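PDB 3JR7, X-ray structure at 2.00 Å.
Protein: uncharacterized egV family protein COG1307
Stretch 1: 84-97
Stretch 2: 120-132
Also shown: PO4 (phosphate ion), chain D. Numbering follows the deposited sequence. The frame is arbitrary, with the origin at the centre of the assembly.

Stretch 1 84-97: SPERYMESYHCDAE
Stretch 2 120-132: NLYEEEYGEKQIH

Residues 85-92 form a helix, and His 93 is the first residue after it to leave helical phi/psi (-80/103). In the second stretch a helix that begins earlier in the chain includes Asn 120 to Glu 125. Gly 127 is the first residue after it to leave helical phi/psi, with positive phi (86/-171). There a CB would be jammed against the carbonyl O of Tyr 126. Ile 131 and His 132 are in a strand that continues later in the chain.

The helix axes approach to 9.0 Å, with 56° between their N-to-C directions. The CA atoms of Met 89 and Tyr 122 lie 5.4 Å apart; those of Glu 97 and Gln 130 lie 6.8 Å apart. The contact buries 719 Å², both sides summed.

Ser 84 caps the first helix. Its chi1 is p (71°), and Arg 87 N donates to Ser 84 OG at 3.1 Å.

Met 89 is selenomethionine, with rotamer t, t, p. Its side chain is a knob among Leu 121, Tyr 122, Glu 125 and Tyr 126. Met 89 SE is 3.8 Å from Leu 121 CB, and Met 89 CG is 3.9 Å from Tyr 122 CB. Leu 121 (m, t) also places CD1 3.9 Å from Pro 85 CB.

His 93 (chi1 t, chi2 58°) and Tyr 126 (chi1 m, chi2 -75°) form an offset stack. Their centroids are 4.0 Å apart and their planes differ by 11°. Tyr 92 (chi1 m, chi2 -18°) packs CB against Tyr 122 CD1 at 4.0 Å. Ile 131 (m, t) places CG2 over one face of the Tyr 92 ring, 4.1 Å from its centroid and 10° off the normal. Tyr 92 OH is hydrogen-bonded elsewhere in the structure.

Lys 129 supplies all the direct hydrogen bonds across the contact. Its side chain is extended, t at all four chi angles, and carries NZ to three carbonyls. Lys 129 NZ donates to Tyr 92 O at 2.9 Å, Cys 94 O at 3.2 Å and Ala 96 O at 2.7 Å. One amine thus ties the helix end and the loop beyond to the second stretch. The backbone Lys 129 N makes a weak bond to Glu 123 OE2 at 3.5 Å.

A water bridges Glu 97 and Gln 130. It donates to Glu 97 O at 2.7 Å and accepts from Gln 130 N at 3.0 Å. Its bond to Gln 130 OE1, at 3.3 Å, is weak. Gln 130 (m, t, chi3 -46°) directs NE2 to phosphate, donating to O1 at 3.2 Å and weakly to O3 at 3.0 Å.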

# COMPACT_ATOMS: atom_id res chain seq x y z
N SER A 84 -10.44 -5.66 12.45
CA SER A 84 -10.38 -6.28 13.76
C SER A 84 -9.67 -7.63 13.68
O SER A 84 -9.65 -8.27 12.65
CB SER A 84 -11.78 -6.51 14.29
OG SER A 84 -12.38 -7.55 13.56
N PRO A 85 -9.15 -8.09 14.82
CA PRO A 85 -8.50 -9.40 14.81
C PRO A 85 -9.47 -10.50 14.39
O PRO A 85 -9.06 -11.47 13.77
CB PRO A 85 -8.06 -9.59 16.25
CG PRO A 85 -7.84 -8.14 16.73
CD PRO A 85 -8.90 -7.35 16.06
N GLU A 86 -10.75 -10.31 14.70
CA GLU A 86 -11.74 -11.34 14.44
C GLU A 86 -11.98 -11.47 12.95
O GLU A 86 -12.15 -12.57 12.46
CB GLU A 86 -13.04 -11.04 15.17
CG GLU A 86 -12.88 -11.20 16.70
CD GLU A 86 -12.10 -10.04 17.39
OE1 GLU A 86 -12.08 -8.90 16.84
OE2 GLU A 86 -11.57 -10.27 18.51
N ARG A 87 -12.00 -10.33 12.25
CA ARG A 87 -12.12 -10.39 10.81
C ARG A 87 -10.92 -11.09 10.17
O ARG A 87 -11.08 -11.80 9.19
CB ARG A 87 -12.23 -9.00 10.20
CG ARG A 87 -13.24 -8.94 9.08
CD ARG A 87 -14.51 -8.19 9.55
NE ARG A 87 -14.07 -7.07 10.38
CZ ARG A 87 -13.35 -6.02 9.94
NH1 ARG A 87 -13.02 -5.89 8.63
NH2 ARG A 87 -12.97 -5.10 10.84
N TYR A 88 -9.72 -10.84 10.68
CA TYR A 88 -8.55 -11.51 10.11
C TYR A 88 -8.64 -13.01 10.37
O TYR A 88 -8.42 -13.83 9.46
CB TYR A 88 -7.28 -10.93 10.68
CG TYR A 88 -6.75 -9.70 9.97
CD1 TYR A 88 -6.22 -9.81 8.68
CD2 TYR A 88 -6.66 -8.47 10.63
CE1 TYR A 88 -5.71 -8.74 8.04
CE2 TYR A 88 -6.08 -7.37 10.00
CZ TYR A 88 -5.63 -7.53 8.70
OH TYR A 88 -5.07 -6.49 8.04
N MSE A 89 -9.00 -13.36 11.61
CA MSE A 89 -9.16 -14.78 11.95
C MSE A 89 -10.10 -15.50 11.00
O MSE A 89 -9.79 -16.58 10.50
CB MSE A 89 -9.64 -14.98 13.39
CG MSE A 89 -9.67 -16.46 13.79
SE MSE A 89 -10.67 -16.78 15.42
CE MSE A 89 -12.44 -16.88 14.57
N GLU A 90 -11.25 -14.91 10.75
CA GLU A 90 -12.23 -15.52 9.86
C GLU A 90 -11.68 -15.69 8.44
O GLU A 90 -11.97 -16.68 7.77
CB GLU A 90 -13.53 -14.70 9.86
CG GLU A 90 -14.26 -14.72 11.22
CD GLU A 90 -15.33 -13.62 11.40
OE1 GLU A 90 -15.68 -12.93 10.41
OE2 GLU A 90 -15.83 -13.46 12.55
N SER A 91 -10.87 -14.74 7.97
CA SER A 91 -10.26 -14.86 6.64
C SER A 91 -9.22 -15.98 6.57
O SER A 91 -8.95 -16.51 5.50
CB SER A 91 -9.63 -13.54 6.19
OG SER A 91 -8.36 -13.29 6.85
N TYR A 92 -8.63 -16.33 7.70
CA TYR A 92 -7.64 -17.41 7.73
C TYR A 92 -8.33 -18.78 7.67
O TYR A 92 -7.79 -19.76 7.17
CB TYR A 92 -6.77 -17.32 8.99
CG TYR A 92 -6.06 -16.02 9.26
CD1 TYR A 92 -5.87 -15.06 8.25
CD2 TYR A 92 -5.58 -15.73 10.54
CE1 TYR A 92 -5.21 -13.84 8.52
CE2 TYR A 92 -4.92 -14.56 10.80
CZ TYR A 92 -4.74 -13.60 9.79
OH TYR A 92 -4.07 -12.43 10.07
N HIS A 93 -9.53 -18.85 8.20
CA HIS A 93 -10.25 -20.13 8.28
C HIS A 93 -10.90 -20.44 6.93
O HIS A 93 -11.93 -19.84 6.55
CB HIS A 93 -11.30 -19.99 9.39
CG HIS A 93 -12.10 -21.23 9.64
ND1 HIS A 93 -11.52 -22.43 9.99
CD2 HIS A 93 -13.43 -21.42 9.68
CE1 HIS A 93 -12.47 -23.33 10.17
NE2 HIS A 93 -13.64 -22.74 10.01
N CYS A 94 -10.27 -21.36 6.19
CA CYS A 94 -10.69 -21.74 4.84
C CYS A 94 -9.90 -22.97 4.41
O CYS A 94 -9.06 -23.47 5.13
CB CYS A 94 -10.45 -20.61 3.84
SG CYS A 94 -8.68 -20.18 3.67
N ASP A 95 -10.14 -23.45 3.20
CA ASP A 95 -9.55 -24.69 2.71
C ASP A 95 -8.09 -24.56 2.25
O ASP A 95 -7.47 -25.58 1.95
CB ASP A 95 -10.39 -25.23 1.51
CG ASP A 95 -11.68 -25.86 1.95
OD1 ASP A 95 -11.89 -26.12 3.16
OD2 ASP A 95 -12.51 -26.13 1.07
N ALA A 96 -7.57 -23.33 2.13
CA ALA A 96 -6.19 -23.12 1.68
C ALA A 96 -5.25 -23.56 2.78
O ALA A 96 -5.41 -23.18 3.95
CB ALA A 96 -5.90 -21.63 1.29
N GLU A 97 -4.24 -24.31 2.41
CA GLU A 97 -3.26 -24.77 3.39
C GLU A 97 -2.38 -23.62 3.89
O GLU A 97 -2.05 -23.55 5.08
CB GLU A 97 -2.36 -25.83 2.74
CG GLU A 97 -1.23 -26.34 3.60
CD GLU A 97 -0.38 -27.35 2.89
OE1 GLU A 97 -0.15 -27.20 1.66
OE2 GLU A 97 0.06 -28.29 3.56
N ASN A 120 -3.25 -15.53 16.51
CA ASN A 120 -3.27 -16.12 17.85
C ASN A 120 -4.66 -16.68 18.17
O ASN A 120 -4.79 -17.82 18.64
CB ASN A 120 -2.79 -15.10 18.88
CG ASN A 120 -1.32 -14.78 18.69
OD1 ASN A 120 -0.58 -15.58 18.14
ND2 ASN A 120 -0.90 -13.60 19.08
N LEU A 121 -5.69 -15.92 17.84
CA LEU A 121 -7.07 -16.35 18.04
C LEU A 121 -7.34 -17.58 17.19
O LEU A 121 -7.94 -18.57 17.67
CB LEU A 121 -8.06 -15.22 17.70
CG LEU A 121 -7.95 -13.96 18.59
CD1 LEU A 121 -8.94 -12.90 18.07
CD2 LEU A 121 -8.17 -14.32 20.09
N TYR A 122 -6.92 -17.55 15.93
CA TYR A 122 -7.08 -18.75 15.04
C TYR A 122 -6.57 -20.02 15.71
O TYR A 122 -7.22 -21.06 15.69
CB TYR A 122 -6.37 -18.57 13.67
CG TYR A 122 -6.63 -19.75 12.78
CD1 TYR A 122 -7.73 -19.78 11.94
CD2 TYR A 122 -5.84 -20.87 12.85
CE1 TYR A 122 -8.02 -20.91 11.18
CE2 TYR A 122 -6.12 -22.01 12.07
CZ TYR A 122 -7.21 -22.00 11.26
OH TYR A 122 -7.50 -23.13 10.54
N GLU A 123 -5.36 -19.92 16.25
CA GLU A 123 -4.70 -21.09 16.76
C GLU A 123 -5.37 -21.59 18.04
O GLU A 123 -5.42 -22.81 18.25
CB GLU A 123 -3.20 -20.85 16.88
CG GLU A 123 -2.62 -20.74 15.44
CD GLU A 123 -1.11 -20.76 15.34
OE1 GLU A 123 -0.44 -20.14 16.18
OE2 GLU A 123 -0.62 -21.39 14.35
N GLU A 124 -5.96 -20.67 18.81
CA GLU A 124 -6.73 -21.02 19.99
C GLU A 124 -8.02 -21.71 19.63
O GLU A 124 -8.47 -22.56 20.38
CB GLU A 124 -7.08 -19.80 20.85
CG GLU A 124 -5.88 -19.21 21.46
CD GLU A 124 -6.11 -17.86 22.07
OE1 GLU A 124 -7.27 -17.40 22.11
OE2 GLU A 124 -5.11 -17.26 22.51
N GLU A 125 -8.62 -21.35 18.50
CA GLU A 125 -9.87 -21.91 18.09
C GLU A 125 -9.70 -23.13 17.19
O GLU A 125 -10.53 -24.02 17.24
CB GLU A 125 -10.74 -20.88 17.39
CG GLU A 125 -10.94 -19.59 18.18
CD GLU A 125 -11.76 -19.76 19.50
OE1 GLU A 125 -12.49 -20.75 19.66
OE2 GLU A 125 -11.68 -18.87 20.34
N TYR A 126 -8.67 -23.19 16.35
CA TYR A 126 -8.64 -24.23 15.34
C TYR A 126 -7.34 -25.01 15.25
O TYR A 126 -7.22 -25.88 14.40
CB TYR A 126 -8.92 -23.64 13.96
CG TYR A 126 -10.20 -22.87 13.84
CD1 TYR A 126 -11.42 -23.53 13.77
CD2 TYR A 126 -10.19 -21.48 13.74
CE1 TYR A 126 -12.60 -22.82 13.64
CE2 TYR A 126 -11.35 -20.77 13.61
CZ TYR A 126 -12.54 -21.43 13.55
OH TYR A 126 -13.68 -20.69 13.40
N GLY A 127 -6.38 -24.68 16.08
CA GLY A 127 -5.06 -25.30 16.05
C GLY A 127 -4.09 -24.65 15.07
O GLY A 127 -4.34 -23.58 14.51
N GLU A 128 -2.96 -25.31 14.89
CA GLU A 128 -1.84 -24.83 14.09
C GLU A 128 -2.22 -24.70 12.60
O GLU A 128 -2.89 -25.53 12.05
CB GLU A 128 -0.63 -25.80 14.24
CG GLU A 128 0.02 -25.76 15.61
CD GLU A 128 1.28 -26.66 15.74
OE1 GLU A 128 1.48 -27.59 14.91
OE2 GLU A 128 2.09 -26.42 16.69
N LYS A 129 -1.77 -23.63 11.94
CA LYS A 129 -1.89 -23.52 10.49
C LYS A 129 -0.72 -22.70 10.02
O LYS A 129 -0.18 -21.90 10.79
CB LYS A 129 -3.23 -22.87 10.10
CG LYS A 129 -3.55 -22.93 8.61
CD LYS A 129 -4.93 -22.34 8.23
CE LYS A 129 -5.32 -22.84 6.86
NZ LYS A 129 -6.43 -22.14 6.27
N GLN A 130 -0.32 -22.89 8.76
CA GLN A 130 0.73 -22.09 8.18
C GLN A 130 0.12 -20.75 7.81
O GLN A 130 -0.49 -20.60 6.76
CB GLN A 130 1.36 -22.79 6.97
CG GLN A 130 2.30 -23.98 7.35
CD GLN A 130 2.57 -24.91 6.16
OE1 GLN A 130 1.67 -25.29 5.45
NE2 GLN A 130 3.81 -25.24 5.94
N ILE A 131 0.30 -19.78 8.70
CA ILE A 131 -0.14 -18.41 8.52
C ILE A 131 1.05 -17.48 8.79
O ILE A 131 1.69 -17.55 9.85
CB ILE A 131 -1.24 -18.04 9.52
CG1 ILE A 131 -2.42 -19.01 9.40
CG2 ILE A 131 -1.72 -16.59 9.27
CD1 ILE A 131 -3.39 -18.94 10.60
N HIS A 132 1.34 -16.61 7.85
CA HIS A 132 2.39 -15.62 8.03
C HIS A 132 1.88 -14.24 7.69
O HIS A 132 1.31 -14.02 6.62
CB HIS A 132 3.65 -15.93 7.19
CG HIS A 132 4.77 -14.99 7.48
ND1 HIS A 132 5.62 -15.18 8.55
CD2 HIS A 132 5.09 -13.79 6.95
CE1 HIS A 132 6.47 -14.16 8.61
NE2 HIS A 132 6.17 -13.31 7.65
P PO4 D . 5.24 -26.64 2.88
O1 PO4 D . 3.71 -26.64 3.09
O2 PO4 D . 5.58 -25.52 1.94
O3 PO4 D . 5.96 -26.36 4.16
O4 PO4 D . 5.79 -27.96 2.38
O HOH W 1 -1.24 -25.12 7.06